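Local coordinates for protein rhamnosidase B (Bacillus sp., PDB 2OKX) that hydrolyses alpha-L-rhamnosides as a family 78 glycoside hydrolase, releasing terminal L-rhamnose from its substrates, at residues L252-V257 with S320-T325; W272-L277 with G297-L302; D563-C568 with E598-L603; P893-L898 with W917-A922; G923-R928 with V939-G944. All coordinates share one frame; numbering follows the deposited sequence.

Interaction 1: L252-V257 with S320-T325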
# COMPACT_ATOMS: atom_id res chain seq x y z
N LEU A 252 -24.69 16.86 -30.18
CA LEU A 252 -25.59 15.77 -30.54
C LEU A 252 -26.06 15.93 -31.98
O LEU A 252 -26.56 16.99 -32.36
CB LEU A 252 -26.81 15.76 -29.62
CG LEU A 252 -26.66 15.12 -28.24
CD1 LEU A 252 -28.01 15.12 -27.54
CD2 LEU A 252 -26.16 13.69 -28.39
N GLU A 253 -25.91 14.88 -32.78
CA GLU A 253 -26.34 14.92 -34.17
C GLU A 253 -27.85 15.02 -34.21
O GLU A 253 -28.42 15.69 -35.07
CB GLU A 253 -25.89 13.65 -34.90
CG GLU A 253 -24.38 13.43 -34.89
CD GLU A 253 -23.97 12.22 -35.71
OE1 GLU A 253 -22.76 11.91 -35.74
OE2 GLU A 253 -24.86 11.57 -36.30
N THR A 254 -28.51 14.37 -33.25
CA THR A 254 -29.96 14.39 -33.16
C THR A 254 -30.38 14.45 -31.70
O THR A 254 -29.60 14.11 -30.80
CB THR A 254 -30.59 13.13 -33.79
OG1 THR A 254 -30.06 11.95 -33.16
CG2 THR A 254 -30.28 13.08 -35.28
N SER A 255 -31.61 14.89 -31.45
CA SER A 255 -32.13 15.00 -30.10
C SER A 255 -32.09 13.66 -29.39
O SER A 255 -32.33 12.62 -30.00
CB SER A 255 -33.57 15.52 -30.14
OG SER A 255 -34.11 15.61 -28.84
N GLY A 256 -31.78 13.67 -28.09
CA GLY A 256 -31.72 12.43 -27.34
C GLY A 256 -31.29 12.60 -25.89
O GLY A 256 -30.89 13.68 -25.47
N VAL A 257 -31.37 11.51 -25.13
CA VAL A 257 -30.98 11.53 -23.72
C VAL A 257 -29.51 11.15 -23.60
O VAL A 257 -29.06 10.18 -24.21
CB VAL A 257 -31.81 10.52 -22.89
CG1 VAL A 257 -31.34 10.53 -21.44
CG2 VAL A 257 -33.29 10.88 -22.95
N SER A 320 -25.00 7.36 -24.44
CA SER A 320 -26.28 7.76 -25.01
C SER A 320 -26.69 6.86 -26.17
O SER A 320 -25.83 6.26 -26.82
CB SER A 320 -26.21 9.21 -25.50
OG SER A 320 -27.44 9.59 -26.11
N GLU A 321 -27.99 6.77 -26.41
CA GLU A 321 -28.49 5.96 -27.51
C GLU A 321 -28.37 6.80 -28.79
O GLU A 321 -28.60 6.30 -29.89
CB GLU A 321 -29.94 5.56 -27.27
CG GLU A 321 -30.14 4.63 -26.08
CD GLU A 321 -31.59 4.21 -25.89
OE1 GLU A 321 -31.87 3.40 -24.97
OE2 GLU A 321 -32.46 4.68 -26.65
N ALA A 322 -28.02 8.07 -28.62
CA ALA A 322 -27.85 8.99 -29.73
C ALA A 322 -26.37 9.25 -29.96
O ALA A 322 -25.57 9.17 -29.03
CB ALA A 322 -28.57 10.29 -29.43
N ALA A 323 -26.00 9.57 -31.20
CA ALA A 323 -24.60 9.84 -31.53
C ALA A 323 -24.16 11.21 -31.01
O ALA A 323 -24.95 12.15 -30.99
CB ALA A 323 -24.41 9.76 -33.04
N PHE A 324 -22.90 11.32 -30.60
CA PHE A 324 -22.38 12.59 -30.11
C PHE A 324 -20.87 12.72 -30.27
O PHE A 324 -20.15 11.73 -30.40
CB PHE A 324 -22.75 12.79 -28.64
CG PHE A 324 -22.11 11.80 -27.70
CD1 PHE A 324 -22.65 10.53 -27.52
CD2 PHE A 324 -20.94 12.13 -27.02
CE1 PHE A 324 -22.05 9.61 -26.67
CE2 PHE A 324 -20.33 11.21 -26.17
CZ PHE A 324 -20.89 9.95 -25.99
N THR A 325 -20.39 13.96 -30.26
CA THR A 325 -18.97 14.22 -30.37
C THR A 325 -18.56 15.14 -29.23
O THR A 325 -19.42 15.73 -28.56
CB THR A 325 -18.62 14.92 -31.71
OG1 THR A 325 -19.16 16.24 -31.73
CG2 THR A 325 -19.18 14.13 -32.88
O HOH W 1 -27.77 9.96 -33.35

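Interaction 2: W272-L277 with G297-L302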
# COMPACT_ATOMS: atom_id res chain seq x y z
N TRP A 272 -22.65 21.75 -14.58
CA TRP A 272 -23.47 22.71 -15.31
C TRP A 272 -23.54 22.32 -16.78
O TRP A 272 -22.54 21.89 -17.37
CB TRP A 272 -22.87 24.12 -15.19
CG TRP A 272 -23.14 24.81 -13.88
CD1 TRP A 272 -24.10 25.76 -13.64
CD2 TRP A 272 -22.45 24.61 -12.64
NE1 TRP A 272 -24.04 26.17 -12.33
CE2 TRP A 272 -23.04 25.48 -11.69
CE3 TRP A 272 -21.40 23.79 -12.24
CZ2 TRP A 272 -22.61 25.54 -10.36
CZ3 TRP A 272 -20.97 23.85 -10.91
CH2 TRP A 272 -21.57 24.72 -9.99
N VAL A 273 -24.72 22.48 -17.38
CA VAL A 273 -24.93 22.18 -18.79
C VAL A 273 -25.65 23.39 -19.39
O VAL A 273 -26.75 23.73 -18.97
CB VAL A 273 -25.79 20.92 -18.98
CG1 VAL A 273 -26.09 20.70 -20.46
CG2 VAL A 273 -25.06 19.70 -18.42
N ASP A 274 -25.01 24.03 -20.37
CA ASP A 274 -25.58 25.21 -21.00
C ASP A 274 -25.83 26.29 -19.94
O ASP A 274 -26.82 27.02 -20.00
CB ASP A 274 -26.91 24.86 -21.70
CG ASP A 274 -26.73 23.84 -22.81
OD1 ASP A 274 -25.73 23.93 -23.55
OD2 ASP A 274 -27.60 22.96 -22.96
N GLY A 275 -24.93 26.36 -18.96
CA GLY A 275 -25.06 27.36 -17.91
C GLY A 275 -26.08 27.05 -16.83
O GLY A 275 -26.28 27.86 -15.92
N VAL A 276 -26.73 25.90 -16.91
CA VAL A 276 -27.73 25.52 -15.91
C VAL A 276 -27.21 24.43 -14.99
O VAL A 276 -26.72 23.39 -15.44
CB VAL A 276 -29.03 25.03 -16.58
CG1 VAL A 276 -30.06 24.67 -15.50
CG2 VAL A 276 -29.59 26.10 -17.51
N LEU A 277 -27.31 24.67 -13.68
CA LEU A 277 -26.86 23.71 -12.68
C LEU A 277 -27.79 22.51 -12.64
O LEU A 277 -29.00 22.65 -12.45
CB LEU A 277 -26.80 24.39 -11.31
CG LEU A 277 -26.33 23.63 -10.06
CD1 LEU A 277 -27.39 22.64 -9.63
CD2 LEU A 277 -25.00 22.94 -10.33
N GLY A 297 -27.69 19.57 -31.41
CA GLY A 297 -26.89 20.77 -31.35
C GLY A 297 -25.72 20.70 -30.38
O GLY A 297 -25.35 19.62 -29.90
N GLU A 298 -25.13 21.85 -30.10
CA GLU A 298 -23.98 21.92 -29.20
C GLU A 298 -24.38 22.32 -27.79
O GLU A 298 -25.30 23.12 -27.59
CB GLU A 298 -22.96 22.91 -29.75
CG GLU A 298 -22.34 22.49 -31.07
CD GLU A 298 -21.23 23.42 -31.52
OE1 GLU A 298 -20.57 23.10 -32.53
OE2 GLU A 298 -21.02 24.46 -30.87
N HIS A 299 -23.69 21.75 -26.81
CA HIS A 299 -23.95 22.05 -25.41
C HIS A 299 -22.63 22.13 -24.65
O HIS A 299 -21.76 21.27 -24.80
CB HIS A 299 -24.82 20.97 -24.76
CG HIS A 299 -26.14 20.77 -25.44
ND1 HIS A 299 -26.29 20.02 -26.58
CD2 HIS A 299 -27.38 21.23 -25.13
CE1 HIS A 299 -27.56 20.01 -26.94
NE2 HIS A 299 -28.24 20.74 -26.08
N LEU A 300 -22.49 23.17 -23.84
CA LEU A 300 -21.28 23.36 -23.05
C LEU A 300 -21.48 22.70 -21.70
O LEU A 300 -22.40 23.04 -20.96
CB LEU A 300 -20.98 24.85 -22.87
CG LEU A 300 -19.77 25.25 -22.02
CD1 LEU A 300 -18.50 24.62 -22.59
CD2 LEU A 300 -19.64 26.76 -21.99
N VAL A 301 -20.62 21.73 -21.39
CA VAL A 301 -20.70 21.02 -20.12
C VAL A 301 -19.56 21.51 -19.24
O VAL A 301 -18.40 21.52 -19.66
CB VAL A 301 -20.58 19.50 -20.31
CG1 VAL A 301 -20.67 18.79 -18.96
CG2 VAL A 301 -21.68 19.01 -21.23
N LEU A 302 -19.90 21.94 -18.03
CA LEU A 302 -18.90 22.45 -17.10
C LEU A 302 -18.97 21.66 -15.79
O LEU A 302 -20.02 21.61 -15.15
CB LEU A 302 -19.16 23.93 -16.83
CG LEU A 302 -17.96 24.84 -16.58
CD1 LEU A 302 -17.16 24.98 -17.86
CD2 LEU A 302 -18.43 26.21 -16.11
O HOH W 2 -24.36 25.79 -24.60
O HOH W 3 -22.54 24.95 -18.72

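Interaction 3: D563-C568 with E598-L603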
# COMPACT_ATOMS: atom_id res chain seq x y z
N ASP A 563 9.40 -5.51 0.01
CA ASP A 563 10.80 -5.19 0.29
C ASP A 563 10.81 -4.48 1.65
O ASP A 563 11.86 -4.32 2.29
CB ASP A 563 11.37 -4.28 -0.79
CG ASP A 563 10.59 -3.01 -0.96
OD1 ASP A 563 11.11 -1.94 -0.57
OD2 ASP A 563 9.45 -3.08 -1.47
N THR A 564 9.63 -4.05 2.08
CA THR A 564 9.43 -3.40 3.38
C THR A 564 8.03 -3.84 3.81
O THR A 564 7.28 -4.40 3.01
CB THR A 564 9.38 -1.86 3.29
OG1 THR A 564 8.26 -1.46 2.49
CG2 THR A 564 10.67 -1.30 2.68
N PHE A 565 7.69 -3.60 5.07
CA PHE A 565 6.34 -3.91 5.51
C PHE A 565 5.51 -2.86 4.78
O PHE A 565 6.02 -1.78 4.47
CB PHE A 565 6.18 -3.69 7.02
CG PHE A 565 6.80 -4.76 7.87
CD1 PHE A 565 7.94 -4.50 8.63
CD2 PHE A 565 6.24 -6.04 7.91
CE1 PHE A 565 8.51 -5.49 9.42
CE2 PHE A 565 6.80 -7.04 8.71
CZ PHE A 565 7.94 -6.76 9.46
N VAL A 566 4.25 -3.15 4.49
CA VAL A 566 3.39 -2.17 3.84
C VAL A 566 2.04 -2.20 4.54
O VAL A 566 1.71 -3.18 5.21
CB VAL A 566 3.19 -2.45 2.31
CG1 VAL A 566 4.51 -2.29 1.58
CG2 VAL A 566 2.62 -3.84 2.10
N ASP A 567 1.28 -1.12 4.41
CA ASP A 567 -0.03 -1.05 5.03
C ASP A 567 -0.97 -2.07 4.39
O ASP A 567 -1.70 -2.78 5.09
CB ASP A 567 -0.61 0.37 4.90
CG ASP A 567 -0.72 0.84 3.46
OD1 ASP A 567 0.13 0.46 2.63
OD2 ASP A 567 -1.65 1.63 3.15
N CYS A 568 -0.95 -2.15 3.07
CA CYS A 568 -1.80 -3.08 2.33
C CYS A 568 -1.24 -3.34 0.93
O CYS A 568 -0.44 -2.56 0.42
CB CYS A 568 -3.23 -2.54 2.23
SG CYS A 568 -3.38 -0.94 1.40
N GLU A 598 14.70 -4.62 10.49
CA GLU A 598 15.77 -3.65 10.63
C GLU A 598 15.82 -2.71 9.43
O GLU A 598 16.04 -1.50 9.58
CB GLU A 598 17.14 -4.33 10.80
CG GLU A 598 18.25 -3.30 11.01
CD GLU A 598 19.59 -3.90 11.37
OE1 GLU A 598 20.58 -3.15 11.33
OE2 GLU A 598 19.65 -5.10 11.69
N ARG A 599 15.62 -3.25 8.23
CA ARG A 599 15.63 -2.43 7.02
C ARG A 599 14.62 -1.31 7.16
O ARG A 599 14.91 -0.16 6.85
CB ARG A 599 15.30 -3.28 5.78
CG ARG A 599 14.96 -2.44 4.55
CD ARG A 599 14.75 -3.28 3.30
NE ARG A 599 13.99 -2.54 2.29
CZ ARG A 599 14.45 -1.47 1.64
NH1 ARG A 599 15.67 -1.01 1.88
NH2 ARG A 599 13.66 -0.84 0.78
N CYS A 600 13.42 -1.64 7.63
CA CYS A 600 12.38 -0.64 7.79
C CYS A 600 12.72 0.39 8.86
O CYS A 600 12.53 1.59 8.65
CB CYS A 600 11.04 -1.31 8.13
SG CYS A 600 10.36 -2.26 6.74
N LEU A 601 13.23 -0.08 10.00
CA LEU A 601 13.59 0.83 11.08
C LEU A 601 14.69 1.80 10.64
O LEU A 601 14.69 2.96 11.02
CB LEU A 601 14.06 0.03 12.30
CG LEU A 601 13.04 -0.94 12.92
CD1 LEU A 601 13.68 -1.67 14.09
CD2 LEU A 601 11.80 -0.19 13.36
N ASN A 602 15.62 1.31 9.82
CA ASN A 602 16.73 2.13 9.33
C ASN A 602 16.30 3.17 8.30
O ASN A 602 16.98 4.18 8.13
CB ASN A 602 17.82 1.24 8.73
CG ASN A 602 18.64 0.51 9.78
OD1 ASN A 602 19.31 -0.48 9.49
ND2 ASN A 602 18.61 1.01 11.01
N LEU A 603 15.19 2.94 7.61
CA LEU A 603 14.72 3.88 6.59
C LEU A 603 14.08 5.15 7.17
O LEU A 603 14.13 6.21 6.55
CB LEU A 603 13.72 3.20 5.65
CG LEU A 603 14.25 2.24 4.59
CD1 LEU A 603 13.10 1.52 3.89
CD2 LEU A 603 15.07 3.03 3.57

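Interaction 4: P893-L898 with W917-A922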
# COMPACT_ATOMS: atom_id res chain seq x y z
N PRO A 893 0.98 -20.84 29.86
CA PRO A 893 -0.30 -20.99 29.15
C PRO A 893 -1.48 -20.37 29.88
O PRO A 893 -1.50 -20.29 31.11
CB PRO A 893 -0.45 -22.51 29.03
CG PRO A 893 0.97 -23.02 29.07
CD PRO A 893 1.56 -22.16 30.17
N GLN A 894 -2.46 -19.92 29.09
CA GLN A 894 -3.70 -19.35 29.61
C GLN A 894 -4.78 -19.97 28.71
O GLN A 894 -5.27 -19.32 27.78
CB GLN A 894 -3.72 -17.82 29.49
CG GLN A 894 -2.73 -17.11 30.42
CD GLN A 894 -2.97 -17.43 31.89
OE1 GLN A 894 -2.11 -17.17 32.74
NE2 GLN A 894 -4.14 -17.99 32.20
N PRO A 895 -5.13 -21.24 28.96
CA PRO A 895 -6.13 -21.98 28.19
C PRO A 895 -7.52 -21.35 28.10
O PRO A 895 -8.24 -21.58 27.13
CB PRO A 895 -6.17 -23.34 28.89
CG PRO A 895 -4.78 -23.47 29.46
CD PRO A 895 -4.54 -22.09 30.01
N CYS A 896 -7.89 -20.57 29.11
CA CYS A 896 -9.21 -19.95 29.12
C CYS A 896 -10.22 -21.08 28.97
O CYS A 896 -10.23 -22.01 29.77
CB CYS A 896 -9.35 -18.94 27.98
SG CYS A 896 -8.16 -17.59 28.07
N ASP A 897 -11.06 -21.03 27.93
CA ASP A 897 -12.05 -22.08 27.74
C ASP A 897 -11.67 -23.14 26.70
O ASP A 897 -12.51 -23.92 26.26
CB ASP A 897 -13.41 -21.48 27.37
CG ASP A 897 -13.34 -20.55 26.17
OD1 ASP A 897 -14.38 -19.91 25.87
OD2 ASP A 897 -12.28 -20.45 25.51
N LEU A 898 -10.40 -23.16 26.31
CA LEU A 898 -9.91 -24.13 25.32
C LEU A 898 -9.55 -25.46 25.98
O LEU A 898 -9.18 -25.50 27.16
CB LEU A 898 -8.68 -23.56 24.61
CG LEU A 898 -8.86 -22.20 23.93
CD1 LEU A 898 -7.53 -21.75 23.34
CD2 LEU A 898 -9.94 -22.30 22.84
N TRP A 917 -0.30 -28.37 24.62
CA TRP A 917 -0.93 -28.72 25.88
C TRP A 917 -2.39 -29.08 25.68
O TRP A 917 -3.00 -28.71 24.68
CB TRP A 917 -0.81 -27.58 26.93
CG TRP A 917 -1.16 -26.18 26.48
CD1 TRP A 917 -0.29 -25.15 26.25
CD2 TRP A 917 -2.48 -25.64 26.30
NE1 TRP A 917 -0.99 -24.00 25.95
CE2 TRP A 917 -2.33 -24.28 25.96
CE3 TRP A 917 -3.78 -26.18 26.38
CZ2 TRP A 917 -3.42 -23.44 25.71
CZ3 TRP A 917 -4.86 -25.34 26.12
CH2 TRP A 917 -4.68 -23.99 25.79
N GLU A 918 -2.92 -29.85 26.62
CA GLU A 918 -4.31 -30.25 26.57
C GLU A 918 -4.73 -30.71 27.96
O GLU A 918 -3.91 -31.21 28.72
CB GLU A 918 -4.50 -31.39 25.57
CG GLU A 918 -4.02 -32.74 26.03
CD GLU A 918 -4.20 -33.80 24.96
OE1 GLU A 918 -3.44 -33.79 23.97
OE2 GLU A 918 -5.12 -34.64 25.10
N PHE A 919 -6.01 -30.52 28.29
CA PHE A 919 -6.50 -30.97 29.59
C PHE A 919 -6.76 -32.46 29.48
O PHE A 919 -7.48 -32.91 28.59
CB PHE A 919 -7.79 -30.24 29.97
CG PHE A 919 -7.57 -28.85 30.49
CD1 PHE A 919 -7.62 -27.75 29.63
CD2 PHE A 919 -7.27 -28.64 31.83
CE1 PHE A 919 -7.39 -26.47 30.11
CE2 PHE A 919 -7.03 -27.36 32.31
CZ PHE A 919 -7.09 -26.27 31.45
N VAL A 920 -6.16 -33.24 30.38
CA VAL A 920 -6.35 -34.69 30.37
C VAL A 920 -7.46 -35.08 31.34
O VAL A 920 -7.99 -36.19 31.27
CB VAL A 920 -5.05 -35.42 30.75
CG1 VAL A 920 -3.96 -35.10 29.73
CG2 VAL A 920 -4.60 -35.01 32.15
N SER A 921 -7.79 -34.16 32.23
CA SER A 921 -8.86 -34.35 33.21
C SER A 921 -9.09 -32.98 33.85
O SER A 921 -8.33 -32.04 33.60
CB SER A 921 -8.48 -35.40 34.27
OG SER A 921 -7.37 -35.00 35.05
N ALA A 922 -10.13 -32.86 34.67
CA ALA A 922 -10.45 -31.59 35.30
C ALA A 922 -9.28 -30.96 36.06
O ALA A 922 -8.67 -31.60 36.92
CB ALA A 922 -11.64 -31.77 36.24

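Interaction 5: G923-R928 with V939-G944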
# COMPACT_ATOMS: atom_id res chain seq x y z
N GLY A 923 -8.96 -29.72 35.71
CA GLY A 923 -7.89 -29.00 36.37
C GLY A 923 -6.50 -29.58 36.19
O GLY A 923 -5.57 -29.21 36.90
N LYS A 924 -6.34 -30.48 35.22
CA LYS A 924 -5.05 -31.11 35.00
C LYS A 924 -4.61 -31.06 33.54
O LYS A 924 -5.29 -31.57 32.65
CB LYS A 924 -5.08 -32.55 35.49
CG LYS A 924 -3.75 -33.27 35.41
CD LYS A 924 -3.86 -34.67 36.02
CE LYS A 924 -2.54 -35.42 35.93
NZ LYS A 924 -2.61 -36.74 36.61
N LEU A 925 -3.45 -30.45 33.30
CA LEU A 925 -2.89 -30.32 31.96
C LEU A 925 -1.72 -31.24 31.69
O LEU A 925 -1.04 -31.70 32.60
CB LEU A 925 -2.38 -28.89 31.73
CG LEU A 925 -3.24 -27.70 31.34
CD1 LEU A 925 -2.35 -26.45 31.33
CD2 LEU A 925 -3.86 -27.91 29.96
N LYS A 926 -1.51 -31.49 30.40
CA LYS A 926 -0.37 -32.26 29.93
C LYS A 926 0.28 -31.18 29.06
O LYS A 926 -0.39 -30.58 28.22
CB LYS A 926 -0.81 -33.43 29.06
CG LYS A 926 0.31 -34.40 28.75
CD LYS A 926 0.14 -35.04 27.38
CE LYS A 926 -1.22 -35.69 27.21
NZ LYS A 926 -1.37 -36.27 25.84
N LEU A 927 1.57 -30.92 29.26
CA LEU A 927 2.27 -29.88 28.51
C LEU A 927 3.63 -30.35 28.01
O LEU A 927 4.39 -30.94 28.77
CB LEU A 927 2.44 -28.64 29.40
CG LEU A 927 3.40 -27.53 28.97
CD1 LEU A 927 2.83 -26.81 27.76
CD2 LEU A 927 3.60 -26.54 30.12
N ARG A 928 3.92 -30.08 26.74
CA ARG A 928 5.20 -30.45 26.14
C ARG A 928 5.86 -29.18 25.61
O ARG A 928 5.20 -28.33 24.98
CB ARG A 928 4.97 -31.44 24.99
CG ARG A 928 6.25 -31.91 24.29
CD ARG A 928 5.92 -32.63 22.99
NE ARG A 928 7.10 -33.14 22.30
CZ ARG A 928 7.76 -34.24 22.64
NH1 ARG A 928 7.36 -34.97 23.68
NH2 ARG A 928 8.82 -34.62 21.95
N VAL A 939 8.77 -22.39 33.42
CA VAL A 939 7.40 -22.89 33.24
C VAL A 939 6.45 -22.56 34.38
O VAL A 939 6.76 -22.81 35.54
CB VAL A 939 7.39 -24.42 33.06
CG1 VAL A 939 5.96 -24.90 32.74
CG2 VAL A 939 8.35 -24.83 31.96
N THR A 940 5.29 -22.02 34.04
CA THR A 940 4.28 -21.68 35.04
C THR A 940 2.90 -22.15 34.58
O THR A 940 2.35 -21.61 33.62
CB THR A 940 4.17 -20.15 35.27
OG1 THR A 940 5.45 -19.61 35.61
CG2 THR A 940 3.20 -19.85 36.40
N LEU A 941 2.35 -23.16 35.24
CA LEU A 941 1.02 -23.63 34.87
C LEU A 941 0.03 -22.56 35.33
O LEU A 941 0.28 -21.86 36.32
CB LEU A 941 0.71 -24.96 35.54
CG LEU A 941 1.58 -26.14 35.09
CD1 LEU A 941 1.08 -27.41 35.76
CD2 LEU A 941 1.51 -26.28 33.56
N PRO A 942 -1.10 -22.40 34.62
CA PRO A 942 -2.10 -21.40 34.99
C PRO A 942 -2.72 -21.62 36.37
O PRO A 942 -2.68 -22.73 36.91
CB PRO A 942 -3.12 -21.50 33.85
CG PRO A 942 -3.01 -22.91 33.41
CD PRO A 942 -1.52 -23.15 33.42
N GLU A 943 -3.28 -20.55 36.93
CA GLU A 943 -3.88 -20.58 38.26
C GLU A 943 -4.69 -21.82 38.60
O GLU A 943 -5.63 -22.18 37.88
CB GLU A 943 -4.74 -19.32 38.47
CG GLU A 943 -5.47 -19.27 39.81
CD GLU A 943 -6.14 -17.92 40.06
OE1 GLU A 943 -6.60 -17.29 39.08
OE2 GLU A 943 -6.23 -17.50 41.23
N GLY A 944 -4.30 -22.47 39.69
CA GLY A 944 -5.00 -23.66 40.17
C GLY A 944 -4.92 -24.91 39.32
O GLY A 944 -5.60 -25.89 39.60
O HOH W 4 -5.51 -28.64 39.66

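Interaction 1: L252-V257 with S320-T325
A pair of sheet-to-sheet crossings in the D2 domain brings Leu252 against Phe324 and Val257 against Ser320: at each crossing the chain leaves one antiparallel sheet and enters another. Leu252 and Phe324 form an antiparallel, non-hydrogen-bonded pair, with both CB atoms on the same face. Leu252 holds CG anti to the carbonyl carbon (chi1 -80°), and its CD2 methyl comes to 3.5 Å from Phe324 CB, the two side chains crossing at a slant. The same methyl lies 3.3 Å from Ala323 O. Ala323 O also accepts a weak bond from Glu253 N, at 3.4 Å. Farther out, the extended Glu253 chain brings its carboxylate against the Ala323 methyl, Glu253 CD lying 3.7 Å from Ala323 CB. A water joins the two segments, accepting from Ala323 N and hydrogen-bonding to Thr254 OG1. At the other end Ser320 does double duty. Its OG stands anti to the backbone N (chi1 177°) and donates to Val257 O at 2.6 Å, from above the carbonyl plane. It also accepts from Ala322 N at 3.0 Å, which closes an ST turn, so one hydroxyl both shapes its own turn and grips the opposite segment. Between these ends Ala322 CB rests 4.3 Å from Gly256 CA; a CB on Gly256 would point at the Ala322 methyl and collide with it, so glycine allows the close approach. The contact sits at the surface, where strand 240-252 hands over to 256-262 and strand 314-320 to 324-327. Strand 288-294 flanks it, with Leu294 packing on Leu252 and accepting through its carbonyl from Ser255 OG.

Interaction 2: W272-L277 with G297-L302
Asp274 turns its CG anti to the carbonyl carbon, beside the backbone N (chi1 -62°), and the second torsion (chi2 -40°) brings OD1 over toward Leu300. There OD1 receives a weak bond from Leu300 N, 3.3 Å long and bent to 140°. A water that donates to OD1 also approaches Leu300 N weakly, and Asp274 OD1 lies 3.3 Å from His299 CB. An alanine in place of Asp274 would probably leave Leu300 N without its carboxylate acceptor, and the water without the oxygen to which it donates. The backbones supply the stronger part of the contact. Trp272 and Leu302 form a hydrogen-bonded antiparallel pair, with Trp272 N to Leu302 O and Leu302 N to Trp272 O both at 2.7 Å. Next comes the non-hydrogen-bonded pair Val273 and Val301, whose CG2 atoms are 4.4 Å apart. Then Asp274 N donates to Leu300 O at 2.9 Å, and that carbonyl takes a second proton from a water held by Gly275 N. Leu302 O lies at the edge of the Trp272 indole, which meets Leu277 CD2 on one face and bonds through NE1 to Glu369. The arrangement is that of a tight beta hairpin with a type I' turn from Val273 to Val276, its first strand continuing the antiparallel pairing onto strand 297-309.

Interaction 3: D563-C568 with E598-L603
The loop 563-568 passes the helix end 598-603 without regular structure, nearest at Thr564 and Cys600, whose CA atoms are 6.0 Å apart. Arg599 leaves the helix with CG anti to the backbone N (chi1 166°) and stays extended as far as NE, meeting Asp563 side-on with two nitrogens. NE donates to Asp563 O at 2.8 Å; the oxygen lies near the guanidinium plane, while NE stands well above the carbonyl plane. Arg599 NH2 makes a salt bridge of 3.1 Å to Asp563 OD1, which receives it on its anti lone pair. Thr564 CG2 closes in at 3.6 Å from Arg599 NE, and Leu603 CD1 leans over one face of the guanidinium, toward its rim. In the (alpha/alpha)6 barrel, which as in related glycosidases is probably the catalytic domain, this stretch is part of the connection between helices 544-559 and 577-590. Arg599 also makes a salt bridge to Asp194 and a cation-pi contact with Phe72 of strand 70-77, while Arg65 gives Asp563 OD1 a second salt bridge. At the residue after Thr564, Phe565 N donates to Cys600 SG, 3.4 Å away and nearly straight at 164°. The same sulfur lies 3.8 Å from Phe565 CD1, approaching the ring obliquely.

Interaction 4: P893-L898 with W917-A922
Pro895 sets CG over one face of the Trp917 indole, toward the rim, in a CH-pi contact, 3.9 Å from the centroid of the six-membered ring and 17° off its normal. Pro895 CB also meets Trp917 CH2 at 3.5 Å, and touches the edge of the Phe919 ring at CE1, 3.6 Å away. Leu898 O comes to that same edge. Toward the pyrrole end of the indole, Pro893 CB lies 3.5 Å from Trp917 NE1, and the two side chains slide past each other in opposite senses. Leu898 CB stands at the edge of the indole, 4.2 Å from CH2. The CG of Trp917 lies between the backbone N and the carbonyl carbon (chi1 48°), and a type II' turn, closed by Leu898 N to Pro895 O at 2.8 Å, brings Pro895 and Leu898 round to the same aromatic pair. Beyond them, Leu925 and Leu927 pack on Trp917, and NE1 donates to Leu877 O. An alanine at Trp917 would probably leave the Pro893 and Pro895 rings facing a gap and Leu877 O without this donor. With apolar contacts carrying it, the packing depends on shape fit, and the buried indole N-H is satisfied by the Leu877 carbonyl.

Interaction 5: G923-R928 with V939-G944
Gly923 meets Gly944 through water: one molecule lies 2.8 Å from Gly923 O and equally 2.8 Å from Gly944 O. It has more acceptors around it than protons to give, so the two bonds need not both be made at once. Both glycines adopt positive phi, which glycine tolerates readily. From here the chain enters the strand, and the two segments run in nearly opposite directions, 169° apart. Leu925 and Leu927 point their CB atoms toward the loop, the lysines beside them away. Leu925 CD1 meets Pro942 CD tip to tip at 4.0 Å and lies 4.5 Å from Leu941 CD2. Leu927 follows with CG anti to the backbone N (chi1 167°), and its CD2 serves two partners. It meets Val939 CG1 tip to tip at 3.9 Å, and Leu941 CD2 at 4.0 Å as the two leucines slide past each other. Branched methyls and a proline ring thus fasten the loop to the strand. Strand 924-932 lies between strands 912-921 and 946-954: Leu925 packs on Phe919, Leu927 on Val915 and Val949, and Pro942 on Pro895.

How the interactions relate
From the N terminus, interaction 1 closes a loop of 62 residues in the D2 domain, and interaction 2, closing 19, is nested inside it. The two touch where Leu252 N probably bonds Gly297 O at 2.8 Å, and together they tie the crossings between two sheets to a hairpin of one of them. Interaction 3 follows in series, closing 29 residues and joining a loop and a helix of the barrel. Interactions 4 and 5 come last, also in series, closing 18 and 10 residues on the far side of the chain's centre from the first two. Their centres are 8 Å apart, and neighbouring strands 912-921 and 924-932 unite them in the C-terminal sheet, gathering two loops onto it.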